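Long-range contacts in MIPZ (Caulobacter crescentus, PDB 2XJ9), which probably acts as a nucleotide-dependent dimerising P-loop ATPase that binds the nucleoid and positions the division plane by inhibiting cell division: residues A[11-16]-A[137-142]; A[129-134]-A[181-186]; A[214-219]-A[258-263]. The protein carries 1 engineered substitution. All blocks are in the same frame, centred on the assembly; numbering follows the deposited sequence.

Interaction 1 of 3, residues A[11-16]-A[137-142]; sequences NEKGGA and FVDFDM. With AGS (phosphothiophosphoric acid-adenylate ester), chain F; AGS (phosphothiophosphoric acid-adenylate ester), chain D.
The carboxylate of Asp139 turns one face to Lys13. Lys13 CG stands over that face, 4.1 Å from Asp139 CG, and Lys13 CE follows 3.7 Å from Asp139 OD1. The two side chains run at about a right angle. From the opposite side of the carboxylate plane come its two hydrogen-bond donors. The ribose hydroxyl O3' of the chain F nucleotide gives Asp139 OD1 a bond of 2.7 Å, and Asn134 N serves Asp139 OD2. The carboxamide of Asn11 is also approached from above. Lys13 N sits 56° out of its carbonyl plane and bonds Asn11 OD1 at 3.3 Å, closing an Asx turn. Asn11 ND2 is taken by Pro132 O. Beyond Asp139, Lys13 CE touches Val138 CG1 at 3.9 Å. Met142 packs its CG beside Lys13 CG. The Glu12 carboxylate pairs with Arg44 of the second subunit. The Lys13 chain bends once, at CD (chi2 -55°), and then runs extended to NZ. That reach brings Lys13 NZ to O2A at 2.7 Å and O3G at 2.8 Å of the chain F nucleotide, with a weak third bond to its O3B. Gly14 N adds a bond to O3G. The next residue turns to the other nucleotide: Gly15 N bonds O3B of chain D. This is the deviant Walker A loop of the MinD/ParA-like ATPases, and Lys13 matches its signature lysine. Chain D nucleotide sits in this subunit's own P-loop, while chain F nucleotide is held by that of the second subunit. Lys13 NZ stays 4.6 Å from Asp139 OD1, too far for a salt bridge. Its hydrogen bonds go to the phosphates and Asp139 holds the ribose, so the bound nucleotide probably bridges the two charged groups across the dimer interface.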
loop_
_atom_site.group_PDB
_atom_site.type_symbol
_atom_site.label_atom_id
_atom_site.label_comp_id
_atom_site.label_asym_id
_atom_site.label_seq_id
_atom_site.Cartn_x
_atom_site.Cartn_y
_atom_site.Cartn_z
ATOM N N ASN A 11 4.132 3.469 8.621
ATOM C CA ASN A 11 3.868 2.046 8.575
ATOM C C ASN A 11 4.645 1.524 7.382
ATOM O O ASN A 11 4.467 2.028 6.282
ATOM C CB ASN A 11 2.390 1.781 8.358
ATOM C CG ASN A 11 1.992 0.359 8.713
ATOM O OD1 ASN A 11 2.817 -0.544 8.761
ATOM N ND2 ASN A 11 0.714 0.157 8.966
ATOM N N GLU A 12 5.528 0.552 7.590
ATOM C CA GLU A 12 6.255 -0.046 6.482
ATOM C C GLU A 12 5.317 -0.712 5.435
ATOM O O GLU A 12 5.629 -0.743 4.248
ATOM C CB GLU A 12 7.263 -1.061 7.009
ATOM C CG GLU A 12 7.919 -1.882 5.920
ATOM C CD GLU A 12 9.419 -1.988 6.087
ATOM O OE1 GLU A 12 9.912 -1.681 7.197
ATOM O OE2 GLU A 12 10.086 -2.383 5.100
ATOM N N LYS A 13 4.180 -1.242 5.890
ATOM C CA LYS A 13 3.159 -1.824 5.021
ATOM C C LYS A 13 2.636 -0.836 3.982
ATOM O O LYS A 13 2.390 0.321 4.306
ATOM C CB LYS A 13 1.989 -2.320 5.869
ATOM C CG LYS A 13 1.513 -3.705 5.511
ATOM C CD LYS A 13 1.166 -3.776 4.067
ATOM C CE LYS A 13 0.701 -5.161 3.696
ATOM N NZ LYS A 13 0.625 -5.252 2.212
ATOM N N GLY A 14 2.464 -1.282 2.737
ATOM C CA GLY A 14 1.962 -0.401 1.704
ATOM C C GLY A 14 0.472 -0.256 1.912
ATOM O O GLY A 14 -0.170 -1.153 2.433
ATOM N N GLY A 15 -0.090 0.876 1.524
ATOM C CA GLY A 15 -1.534 1.023 1.525
ATOM C C GLY A 15 -2.186 1.017 2.888
ATOM O O GLY A 15 -3.395 0.868 2.996
ATOM N N ALA A 16 -1.397 1.194 3.936
ATOM C CA ALA A 16 -1.949 1.273 5.274
ATOM C C ALA A 16 -2.844 2.497 5.424
ATOM O O ALA A 16 -3.691 2.523 6.307
ATOM C CB ALA A 16 -0.831 1.270 6.312
ATOM N N PHE A 137 -4.726 -9.329 8.889
ATOM C CA PHE A 137 -3.539 -9.995 9.346
ATOM C C PHE A 137 -2.330 -9.810 8.439
ATOM O O PHE A 137 -1.181 -9.955 8.862
ATOM C CB PHE A 137 -3.844 -11.446 9.557
ATOM C CG PHE A 137 -4.388 -11.728 10.912
ATOM C CD1 PHE A 137 -5.739 -11.960 11.101
ATOM C CD2 PHE A 137 -3.547 -11.729 12.016
ATOM C CE1 PHE A 137 -6.234 -12.211 12.370
ATOM C CE2 PHE A 137 -4.046 -11.992 13.284
ATOM C CZ PHE A 137 -5.393 -12.223 13.461
ATOM N N VAL A 138 -2.595 -9.470 7.192
ATOM C CA VAL A 138 -1.547 -9.159 6.243
ATOM C C VAL A 138 -0.819 -7.902 6.685
ATOM O O VAL A 138 0.405 -7.864 6.683
ATOM C CB VAL A 138 -2.135 -8.976 4.830
ATOM C CG1 VAL A 138 -1.046 -8.649 3.822
ATOM C CG2 VAL A 138 -2.882 -10.222 4.425
ATOM N N ASP A 139 -1.572 -6.876 7.076
ATOM C CA ASP A 139 -0.957 -5.661 7.629
ATOM C C ASP A 139 -0.303 -5.967 8.962
ATOM O O ASP A 139 0.831 -5.612 9.182
ATOM C CB ASP A 139 -1.980 -4.536 7.815
ATOM C CG ASP A 139 -2.415 -3.903 6.496
ATOM O OD1 ASP A 139 -2.495 -4.587 5.467
ATOM O OD2 ASP A 139 -2.697 -2.699 6.484
ATOM N N PHE A 140 -1.030 -6.651 9.833
ATOM C CA PHE A 140 -0.561 -6.919 11.171
ATOM C C PHE A 140 0.812 -7.572 11.217
ATOM O O PHE A 140 1.512 -7.481 12.220
ATOM C CB PHE A 140 -1.547 -7.803 11.903
ATOM C CG PHE A 140 -1.156 -8.077 13.323
ATOM C CD1 PHE A 140 -0.510 -9.245 13.671
ATOM C CD2 PHE A 140 -1.434 -7.165 14.313
ATOM C CE1 PHE A 140 -0.166 -9.496 14.981
ATOM C CE2 PHE A 140 -1.087 -7.417 15.620
ATOM C CZ PHE A 140 -0.450 -8.571 15.953
ATOM N N ASP A 141 1.201 -8.237 10.136
ATOM C CA ASP A 141 2.439 -9.016 10.143
ATOM C C ASP A 141 3.701 -8.152 10.125
ATOM O O ASP A 141 4.803 -8.650 10.337
ATOM C CB ASP A 141 2.464 -9.962 8.950
ATOM C CG ASP A 141 3.591 -10.959 9.035
ATOM O OD1 ASP A 141 4.367 -11.057 8.054
ATOM O OD2 ASP A 141 3.698 -11.640 10.080
ATOM N N MET A 142 3.540 -6.861 9.840
ATOM C CA MET A 142 4.651 -5.908 9.912
ATOM C C MET A 142 4.775 -5.288 11.307
ATOM O O MET A 142 5.796 -4.666 11.639
ATOM C CB MET A 142 4.544 -4.832 8.819
ATOM C CG MET A 142 4.773 -5.399 7.402
ATOM S SD MET A 142 6.426 -6.150 7.216
ATOM C CE MET A 142 7.478 -4.691 7.305
HETATM P PG AGS F . 2.443 -3.828 -0.616
HETATM S S1G AGS F . 3.053 -5.089 -1.174
HETATM O O2G AGS F . 2.741 -2.515 -1.345
HETATM O O3G AGS F . 2.586 -3.711 0.880
HETATM P PB AGS F . 0.089 -5.123 -1.763
HETATM O O1B AGS F . -0.065 -4.421 -3.080
HETATM O O2B AGS F . 0.822 -6.415 -1.574
HETATM O O3B AGS F . 0.839 -4.045 -0.796
HETATM P PA AGS F . -1.953 -6.432 -0.338
HETATM O O1A AGS F . -2.150 -7.484 -1.389
HETATM O O2A AGS F . -1.239 -6.798 0.932
HETATM O O3A AGS F . -1.368 -5.151 -1.112
HETATM O "O5'" AGS F . -3.382 -5.851 0.089
HETATM C "C5'" AGS F . -3.523 -4.669 0.862
HETATM C "C4'" AGS F . -4.493 -4.962 2.018
HETATM O "O4'" AGS F . -5.782 -5.189 1.491
HETATM C "C3'" AGS F . -4.182 -6.208 2.834
HETATM O "O3'" AGS F . -4.478 -5.999 4.227
HETATM C "C2'" AGS F . -5.104 -7.283 2.322
HETATM O "O2'" AGS F . -5.462 -7.954 3.506
HETATM C "C1'" AGS F . -6.279 -6.500 1.812
HETATM N N9 AGS F . -7.016 -6.845 0.556
HETATM C C8 AGS F . -6.525 -6.679 -0.682
HETATM N N7 AGS F . -7.463 -6.981 -1.599
HETATM C C5 AGS F . -8.600 -7.326 -0.961
HETATM C C6 AGS F . -9.966 -7.748 -1.376
HETATM N N6 AGS F . -10.308 -7.856 -2.687
HETATM N N1 AGS F . -10.851 -8.011 -0.387
HETATM C C2 AGS F . -10.508 -7.894 0.925
HETATM N N3 AGS F . -9.294 -7.514 1.369
HETATM C C4 AGS F . -8.310 -7.219 0.474
HETATM P PG AGS D . 1.888 3.818 0.274
HETATM S S1G AGS D . 2.750 2.652 0.758
HETATM O O2G AGS D . 1.567 3.819 -1.205
HETATM O O3G AGS D . 2.319 5.199 0.718
HETATM P PB AGS D . -0.247 4.715 1.973
HETATM O O1B AGS D . -0.030 4.175 3.369
HETATM O O2B AGS D . 0.154 6.095 1.518
HETATM O O3B AGS D . 0.449 3.629 0.996
HETATM P PA AGS D . -2.819 5.575 1.104
HETATM O O1A AGS D . -2.997 6.716 2.084
HETATM O O2A AGS D . -2.462 5.874 -0.306
HETATM O O3A AGS D . -1.802 4.500 1.683
HETATM O "O5'" AGS D . -4.132 4.660 1.122
HETATM C "C5'" AGS D . -4.190 3.503 0.306
HETATM C "C4'" AGS D . -5.409 3.571 -0.627
HETATM O "O4'" AGS D . -6.527 3.586 0.221
HETATM C "C3'" AGS D . -5.543 4.842 -1.447
HETATM O "O3'" AGS D . -6.202 4.530 -2.662
HETATM C "C2'" AGS D . -6.468 5.765 -0.686
HETATM O "O2'" AGS D . -7.171 6.588 -1.629
HETATM C "C1'" AGS D . -7.331 4.750 0.034
HETATM N N9 AGS D . -7.785 4.989 1.423
HETATM C C8 AGS D . -7.005 5.010 2.529
HETATM N N7 AGS D . -7.751 5.194 3.655
HETATM C C5 AGS D . -9.033 5.263 3.251
HETATM C C6 AGS D . -10.317 5.439 3.911
HETATM N N6 AGS D . -10.365 5.583 5.250
HETATM N N1 AGS D . -11.417 5.445 3.128
HETATM C C2 AGS D . -11.380 5.311 1.793
HETATM N N3 AGS D . -10.244 5.149 1.120
HETATM C C4 AGS D . -9.064 5.114 1.789
#

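Interaction 2 of 3, residues A[129-134]-A[181-186]; sequences VVTPMN and WVVLRN. With AGS (phosphothiophosphoric acid-adenylate ester), chain D.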
loop_
_atom_site.group_PDB
_atom_site.type_symbol
_atom_site.label_atom_id
_atom_site.label_comp_id
_atom_site.label_asym_id
_atom_site.label_seq_id
_atom_site.Cartn_x
_atom_site.Cartn_y
_atom_site.Cartn_z
ATOM N N VAL A 129 4.065 9.261 16.637
ATOM C CA VAL A 129 4.066 8.410 15.463
ATOM C C VAL A 129 2.662 7.864 15.252
ATOM O O VAL A 129 2.225 6.981 15.986
ATOM C CB VAL A 129 5.008 7.205 15.637
ATOM C CG1 VAL A 129 4.894 6.302 14.445
ATOM C CG2 VAL A 129 6.440 7.660 15.826
ATOM N N VAL A 130 1.949 8.403 14.272
ATOM C CA VAL A 130 0.627 7.888 13.910
ATOM C C VAL A 130 0.785 6.746 12.916
ATOM O O VAL A 130 1.339 6.943 11.842
ATOM C CB VAL A 130 -0.221 8.978 13.286
ATOM C CG1 VAL A 130 -1.613 8.493 13.076
ATOM C CG2 VAL A 130 -0.231 10.182 14.185
ATOM N N THR A 131 0.332 5.551 13.281
ATOM C CA THR A 131 0.509 4.367 12.434
ATOM C C THR A 131 -0.820 3.718 12.055
ATOM O O THR A 131 -1.306 2.837 12.759
ATOM C CB THR A 131 1.348 3.302 13.123
ATOM O OG1 THR A 131 2.721 3.668 13.048
ATOM C CG2 THR A 131 1.179 1.993 12.425
ATOM N N PRO A 132 -1.408 4.144 10.935
ATOM C CA PRO A 132 -2.688 3.613 10.493
ATOM C C PRO A 132 -2.461 2.255 9.909
ATOM O O PRO A 132 -1.430 2.065 9.300
ATOM C CB PRO A 132 -3.065 4.556 9.368
ATOM C CG PRO A 132 -1.768 4.910 8.774
ATOM C CD PRO A 132 -0.795 5.002 9.914
ATOM N N MET A 133 -3.387 1.329 10.086
ATOM C CA MET A 133 -3.256 0.039 9.439
ATOM C C MET A 133 -4.610 -0.502 8.966
ATOM O O MET A 133 -5.666 -0.068 9.440
ATOM C CB MET A 133 -2.618 -0.964 10.388
ATOM C CG MET A 133 -3.579 -1.569 11.386
ATOM S SD MET A 133 -2.776 -2.784 12.455
ATOM C CE MET A 133 -2.478 -4.147 11.330
ATOM N N ASN A 134 -4.572 -1.445 8.021
ATOM C CA ASN A 134 -5.778 -2.133 7.598
ATOM C C ASN A 134 -6.164 -3.166 8.636
ATOM O O ASN A 134 -5.318 -3.758 9.309
ATOM C CB ASN A 134 -5.592 -2.844 6.258
ATOM C CG ASN A 134 -5.508 -1.888 5.075
ATOM O OD1 ASN A 134 -6.502 -1.298 4.670
ATOM N ND2 ASN A 134 -4.318 -1.772 4.488
ATOM N N TRP A 181 3.031 6.869 20.639
ATOM C CA TRP A 181 2.847 6.025 19.469
ATOM C C TRP A 181 1.413 5.517 19.391
ATOM O O TRP A 181 0.963 4.789 20.278
ATOM C CB TRP A 181 3.834 4.864 19.473
ATOM C CG TRP A 181 3.761 4.058 18.214
ATOM C CD1 TRP A 181 3.137 4.409 17.049
ATOM C CD2 TRP A 181 4.310 2.743 17.991
ATOM N NE1 TRP A 181 3.271 3.396 16.115
ATOM C CE2 TRP A 181 3.979 2.367 16.673
ATOM C CE3 TRP A 181 5.047 1.850 18.780
ATOM C CZ2 TRP A 181 4.367 1.164 16.138
ATOM C CZ3 TRP A 181 5.425 0.649 18.240
ATOM C CH2 TRP A 181 5.088 0.316 16.934
ATOM N N VAL A 182 0.695 5.906 18.339
ATOM C CA VAL A 182 -0.708 5.503 18.187
ATOM C C VAL A 182 -0.986 4.664 16.950
ATOM O O VAL A 182 -0.770 5.115 15.839
ATOM C CB VAL A 182 -1.610 6.728 18.086
ATOM C CG1 VAL A 182 -2.981 6.329 17.650
ATOM C CG2 VAL A 182 -1.659 7.445 19.414
ATOM N N VAL A 183 -1.480 3.452 17.140
ATOM C CA VAL A 183 -1.888 2.602 16.022
ATOM C C VAL A 183 -3.402 2.650 15.818
ATOM O O VAL A 183 -4.146 2.193 16.676
ATOM C CB VAL A 183 -1.568 1.137 16.302
ATOM C CG1 VAL A 183 -2.198 0.286 15.253
ATOM C CG2 VAL A 183 -0.095 0.904 16.334
ATOM N N LEU A 184 -3.884 3.186 14.700
ATOM C CA LEU A 184 -5.325 3.142 14.465
ATOM C C LEU A 184 -5.717 2.337 13.254
ATOM O O LEU A 184 -4.975 2.252 12.310
ATOM C CB LEU A 184 -5.945 4.536 14.446
ATOM C CG LEU A 184 -5.464 5.681 13.562
ATOM C CD1 LEU A 184 -4.000 5.629 13.464
ATOM C CD2 LEU A 184 -6.116 5.559 12.202
ATOM N N ARG A 185 -6.885 1.716 13.307
ATOM C CA ARG A 185 -7.354 0.855 12.226
ATOM C C ARG A 185 -8.132 1.641 11.185
ATOM O O ARG A 185 -9.088 2.337 11.503
ATOM C CB ARG A 185 -8.234 -0.246 12.779
ATOM C CG ARG A 185 -7.562 -1.218 13.712
ATOM C CD ARG A 185 -8.358 -2.494 13.591
ATOM N NE ARG A 185 -8.431 -3.228 14.813
ATOM C CZ ARG A 185 -9.455 -3.529 15.611
ATOM N NH1 ARG A 185 -9.123 -4.240 16.669
ATOM N NH2 ARG A 185 -10.733 -3.186 15.427
ATOM N N ASN A 186 -7.728 1.507 9.934
ATOM C CA ASN A 186 -8.216 2.366 8.871
ATOM C C ASN A 186 -8.954 1.559 7.780
ATOM O O ASN A 186 -8.797 0.345 7.682
ATOM C CB ASN A 186 -7.021 3.146 8.326
ATOM C CG ASN A 186 -7.379 4.044 7.178
ATOM O OD1 ASN A 186 -6.843 3.910 6.066
ATOM N ND2 ASN A 186 -8.281 4.975 7.428
HETATM P PG AGS D . 1.888 3.818 0.274
HETATM S S1G AGS D . 2.750 2.652 0.758
HETATM O O2G AGS D . 1.567 3.819 -1.205
HETATM O O3G AGS D . 2.319 5.199 0.718
HETATM P PB AGS D . -0.247 4.715 1.973
HETATM O O1B AGS D . -0.030 4.175 3.369
HETATM O O2B AGS D . 0.154 6.095 1.518
HETATM O O3B AGS D . 0.449 3.629 0.996
HETATM P PA AGS D . -2.819 5.575 1.104
HETATM O O1A AGS D . -2.997 6.716 2.084
HETATM O O2A AGS D . -2.462 5.874 -0.306
HETATM O O3A AGS D . -1.802 4.500 1.683
HETATM O "O5'" AGS D . -4.132 4.660 1.122
HETATM C "C5'" AGS D . -4.190 3.503 0.306
HETATM C "C4'" AGS D . -5.409 3.571 -0.627
HETATM O "O4'" AGS D . -6.527 3.586 0.221
HETATM C "C3'" AGS D . -5.543 4.842 -1.447
HETATM O "O3'" AGS D . -6.202 4.530 -2.662
HETATM C "C2'" AGS D . -6.468 5.765 -0.686
HETATM O "O2'" AGS D . -7.171 6.588 -1.629
HETATM C "C1'" AGS D . -7.331 4.750 0.034
HETATM N N9 AGS D . -7.785 4.989 1.423
HETATM C C8 AGS D . -7.005 5.010 2.529
HETATM N N7 AGS D . -7.751 5.194 3.655
HETATM C C5 AGS D . -9.033 5.263 3.251
HETATM C C6 AGS D . -10.317 5.439 3.911
HETATM N N6 AGS D . -10.365 5.583 5.250
HETATM N N1 AGS D . -11.417 5.445 3.128
HETATM C C2 AGS D . -11.380 5.311 1.793
HETATM N N3 AGS D . -10.244 5.149 1.120
HETATM C C4 AGS D . -9.064 5.114 1.789
#
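Trp181 lays the edge of its indole against Val129 and Thr131. Trp181 NE1 bonds Thr131 OG1 at 3.1 Å, nearly in the ring plane, and that oxygen is also bonded to Gly10 O and Tyr159 OH. Trp181 CD1 packs on Val129 CB at 3.6 Å. An alanine here would probably open a gap beside Val129 and deprive Thr131 OG1 of its indole donor. Val182 N then bonds Val129 O at 3.0 Å, and Val182 O accepts from Thr131 N at 2.8 Å in a nearly straight bond (170°). Val183 sets CG2 over a face of the Trp181 ring, toward the rim, and CG1 near Met133 SD. The two strands are parallel neighbours in the central sheet of a P-loop ATPase, and helix 158-168 lies on the crossover between them. Leu184 N reaches Thr131 O only weakly. Leu184 O accepts from Met133 N at 2.9 Å, and CD1 meets Val130 CG1 at 3.7 Å on the face covered by Ile21 of helix 18-30. Arg185 CA points its hydrogen at Met133 O. Asn186 N bonds that same oxygen, and its side chain comes up to the adenine of the chain D nucleotide.

Interaction 3 of 3, residues A[214-219]-A[258-263]; sequences IGPGLR and RALMHS. With AGS (phosphothiophosphoric acid-adenylate ester), chain D.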
loop_
_atom_site.group_PDB
_atom_site.type_symbol
_atom_site.label_atom_id
_atom_site.label_comp_id
_atom_site.label_asym_id
_atom_site.label_seq_id
_atom_site.Cartn_x
_atom_site.Cartn_y
_atom_site.Cartn_z
ATOM N N ILE A 214 -3.894 2.127 21.077
ATOM C CA ILE A 214 -4.779 2.077 19.937
ATOM C C ILE A 214 -5.678 3.309 19.857
ATOM O O ILE A 214 -6.251 3.749 20.851
ATOM C CB ILE A 214 -5.624 0.798 19.960
ATOM C CG1 ILE A 214 -4.709 -0.419 20.020
ATOM C CG2 ILE A 214 -6.531 0.743 18.752
ATOM C CD1 ILE A 214 -5.373 -1.635 20.566
ATOM N N GLY A 215 -5.776 3.876 18.663
ATOM C CA GLY A 215 -6.669 4.989 18.425
ATOM C C GLY A 215 -7.904 4.543 17.654
ATOM O O GLY A 215 -7.988 3.397 17.173
ATOM N N PRO A 216 -8.866 5.465 17.508
ATOM C CA PRO A 216 -10.141 5.241 16.822
ATOM C C PRO A 216 -9.968 5.102 15.310
ATOM O O PRO A 216 -9.238 5.889 14.688
ATOM C CB PRO A 216 -10.938 6.517 17.123
ATOM C CG PRO A 216 -9.984 7.453 17.872
ATOM C CD PRO A 216 -8.614 6.894 17.745
ATOM N N GLY A 217 -10.646 4.118 14.722
ATOM C CA GLY A 217 -10.528 3.868 13.295
ATOM C C GLY A 217 -11.199 4.894 12.391
ATOM O O GLY A 217 -12.105 5.613 12.812
ATOM N N LEU A 218 -10.729 4.982 11.148
ATOM C CA LEU A 218 -11.533 5.566 10.077
ATOM C C LEU A 218 -12.219 4.445 9.300
ATOM O O LEU A 218 -11.779 3.297 9.322
ATOM C CB LEU A 218 -10.676 6.381 9.127
ATOM C CG LEU A 218 -9.824 7.486 9.752
ATOM C CD1 LEU A 218 -9.268 8.402 8.647
ATOM C CD2 LEU A 218 -10.643 8.276 10.748
ATOM N N ARG A 219 -13.304 4.762 8.619
ATOM C CA ARG A 219 -13.989 3.732 7.867
ATOM C C ARG A 219 -13.771 4.010 6.409
ATOM O O ARG A 219 -13.481 5.134 6.027
ATOM C CB ARG A 219 -15.470 3.719 8.200
ATOM C CG ARG A 219 -15.727 3.356 9.641
ATOM C CD ARG A 219 -17.150 2.886 9.839
ATOM N NE ARG A 219 -17.638 2.150 8.673
ATOM C CZ ARG A 219 -18.724 1.379 8.670
ATOM N NH1 ARG A 219 -19.090 0.749 7.558
ATOM N NH2 ARG A 219 -19.440 1.229 9.780
ATOM N N ARG A 258 -12.622 14.134 13.973
ATOM C CA ARG A 258 -12.581 14.822 15.256
ATOM C C ARG A 258 -12.174 13.860 16.375
ATOM O O ARG A 258 -11.228 14.119 17.109
ATOM C CB ARG A 258 -13.921 15.486 15.557
ATOM C CG ARG A 258 -13.869 16.484 16.686
ATOM C CD ARG A 258 -15.201 17.195 16.839
ATOM N NE ARG A 258 -15.518 17.991 15.653
ATOM C CZ ARG A 258 -16.632 17.868 14.928
ATOM N NH1 ARG A 258 -16.814 18.649 13.860
ATOM N NH2 ARG A 258 -17.565 16.973 15.268
ATOM N N ALA A 259 -12.860 12.736 16.488
ATOM C CA ALA A 259 -12.481 11.749 17.484
ATOM C C ALA A 259 -11.003 11.463 17.377
ATOM O O ALA A 259 -10.289 11.484 18.371
ATOM C CB ALA A 259 -13.243 10.490 17.298
ATOM N N LEU A 260 -10.553 11.196 16.157
ATOM C CA LEU A 260 -9.141 10.951 15.887
ATOM C C LEU A 260 -8.250 12.068 16.452
ATOM O O LEU A 260 -7.409 11.822 17.316
ATOM C CB LEU A 260 -8.912 10.748 14.383
ATOM C CG LEU A 260 -7.653 9.986 13.937
ATOM C CD1 LEU A 260 -6.709 10.921 13.210
ATOM C CD2 LEU A 260 -6.936 9.337 15.126
ATOM N N MET A 261 -8.450 13.288 15.968
ATOM C CA MET A 261 -7.730 14.455 16.465
ATOM C C MET A 261 -7.592 14.520 17.994
ATOM O O MET A 261 -6.525 14.877 18.525
ATOM C CB MET A 261 -8.431 15.708 15.976
ATOM C CG MET A 261 -8.346 15.885 14.490
ATOM S SD MET A 261 -6.779 16.639 14.046
ATOM C CE MET A 261 -7.039 18.285 14.729
ATOM N N HIS A 262 -8.674 14.205 18.703
ATOM C CA HIS A 262 -8.632 14.261 20.152
ATOM C C HIS A 262 -7.640 13.252 20.682
ATOM O O HIS A 262 -6.712 13.593 21.423
ATOM C CB HIS A 262 -10.019 14.046 20.752
ATOM C CG HIS A 262 -10.883 15.268 20.676
ATOM N ND1 HIS A 262 -11.847 15.566 21.613
ATOM C CD2 HIS A 262 -10.906 16.281 19.776
ATOM C CE1 HIS A 262 -12.437 16.707 21.286
ATOM N NE2 HIS A 262 -11.886 17.159 20.175
ATOM N N SER A 263 -7.841 12.015 20.259
ATOM C CA SER A 263 -7.017 10.889 20.663
ATOM C C SER A 263 -5.514 11.089 20.433
ATOM O O SER A 263 -4.691 10.389 21.032
ATOM C CB SER A 263 -7.481 9.631 19.931
ATOM O OG SER A 263 -6.725 8.517 20.348
HETATM P PG AGS D . 1.888 3.818 0.274
HETATM S S1G AGS D . 2.750 2.652 0.758
HETATM O O2G AGS D . 1.567 3.819 -1.205
HETATM O O3G AGS D . 2.319 5.199 0.718
HETATM P PB AGS D . -0.247 4.715 1.973
HETATM O O1B AGS D . -0.030 4.175 3.369
HETATM O O2B AGS D . 0.154 6.095 1.518
HETATM O O3B AGS D . 0.449 3.629 0.996
HETATM P PA AGS D . -2.819 5.575 1.104
HETATM O O1A AGS D . -2.997 6.716 2.084
HETATM O O2A AGS D . -2.462 5.874 -0.306
HETATM O O3A AGS D . -1.802 4.500 1.683
HETATM O "O5'" AGS D . -4.132 4.660 1.122
HETATM C "C5'" AGS D . -4.190 3.503 0.306
HETATM C "C4'" AGS D . -5.409 3.571 -0.627
HETATM O "O4'" AGS D . -6.527 3.586 0.221
HETATM C "C3'" AGS D . -5.543 4.842 -1.447
HETATM O "O3'" AGS D . -6.202 4.530 -2.662
HETATM C "C2'" AGS D . -6.468 5.765 -0.686
HETATM O "O2'" AGS D . -7.171 6.588 -1.629
HETATM C "C1'" AGS D . -7.331 4.750 0.034
HETATM N N9 AGS D . -7.785 4.989 1.423
HETATM C C8 AGS D . -7.005 5.010 2.529
HETATM N N7 AGS D . -7.751 5.194 3.655
HETATM C C5 AGS D . -9.033 5.263 3.251
HETATM C C6 AGS D . -10.317 5.439 3.911
HETATM N N6 AGS D . -10.365 5.583 5.250
HETATM N N1 AGS D . -11.417 5.445 3.128
HETATM C C2 AGS D . -11.380 5.311 1.793
HETATM N N3 AGS D . -10.244 5.149 1.120
HETATM C C4 AGS D . -9.064 5.114 1.789
#
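Pro216 packs its ring on the last turn of helix 249-263, against Ser263 and Leu260. In this P-loop ATPase fold, strand 213-215 is the outermost strand on one side of the parallel sheet within this chain. The helix is the last one modelled in the chain. The contact joins the end of that strand to the end of that helix. Its close part is centred on Pro216 CD. Ser263 OG lies 3.6 Å from Pro216 CD, and Ser263 CB is almost as near. OG is anti to the backbone N (chi1 -178°), a position that also brings it to 4.0 Å from Gly215 CA. Leu260 comes in beside it, with CD2 4.0 Å from Pro216 CD. Leu260 also touches Leu25 of helix 18-30, so this part runs on into the buried side of the fold. No hydrogen bond crosses between the two segments, and the join is made by van der Waals contact alone. Ala259 O accepts from Ser263 N within the helix and stands 4.1 Å from Pro216 CG. Ser263 O is taken by Arg213, at the start of the same strand. The other side is looser and open to solvent. Ala259 is exposed, and its CB comes no closer than 4.5 Å to Pro216 CG. Past the proline the chain leaves residues 258-263. Leu218 turns its side chain to Glu256 and Leu257, one turn earlier in the helix, and Leu218 CB lies 4.0 Å from N6 of the chain D nucleotide. The loop thus passes from the helix to the adenine within a few residues. At its end, N6 of the chain D nucleotide donates to Arg219 O at 3.2 Å, with an angle of 151° at the hydrogen.

All three interactions touch the chain D nucleotide, interaction 1 at the phosphates, interactions 2 and 3 both at the adenine. Residues 11-16 make the first approach, Asn186 and Arg219 the other two. Interactions 1 and 2 have centres about 10 Å apart and are in direct contact. Asp139 OD2 lies 2.7 Å from Asn134 N, and Asn11 ND2 lies 2.9 Å from Pro132 O. Interactions 2 and 3 are joined through the sheet, where Val183 O lies 3.1 Å from Gly215 N. Interactions 1 and 3 do not touch, with nearest atoms about 8 Å apart. The chain F nucleotide is met by Lys13, Gly14, Val138 and Asp139 of interaction 1 and by Asn134 of interaction 2.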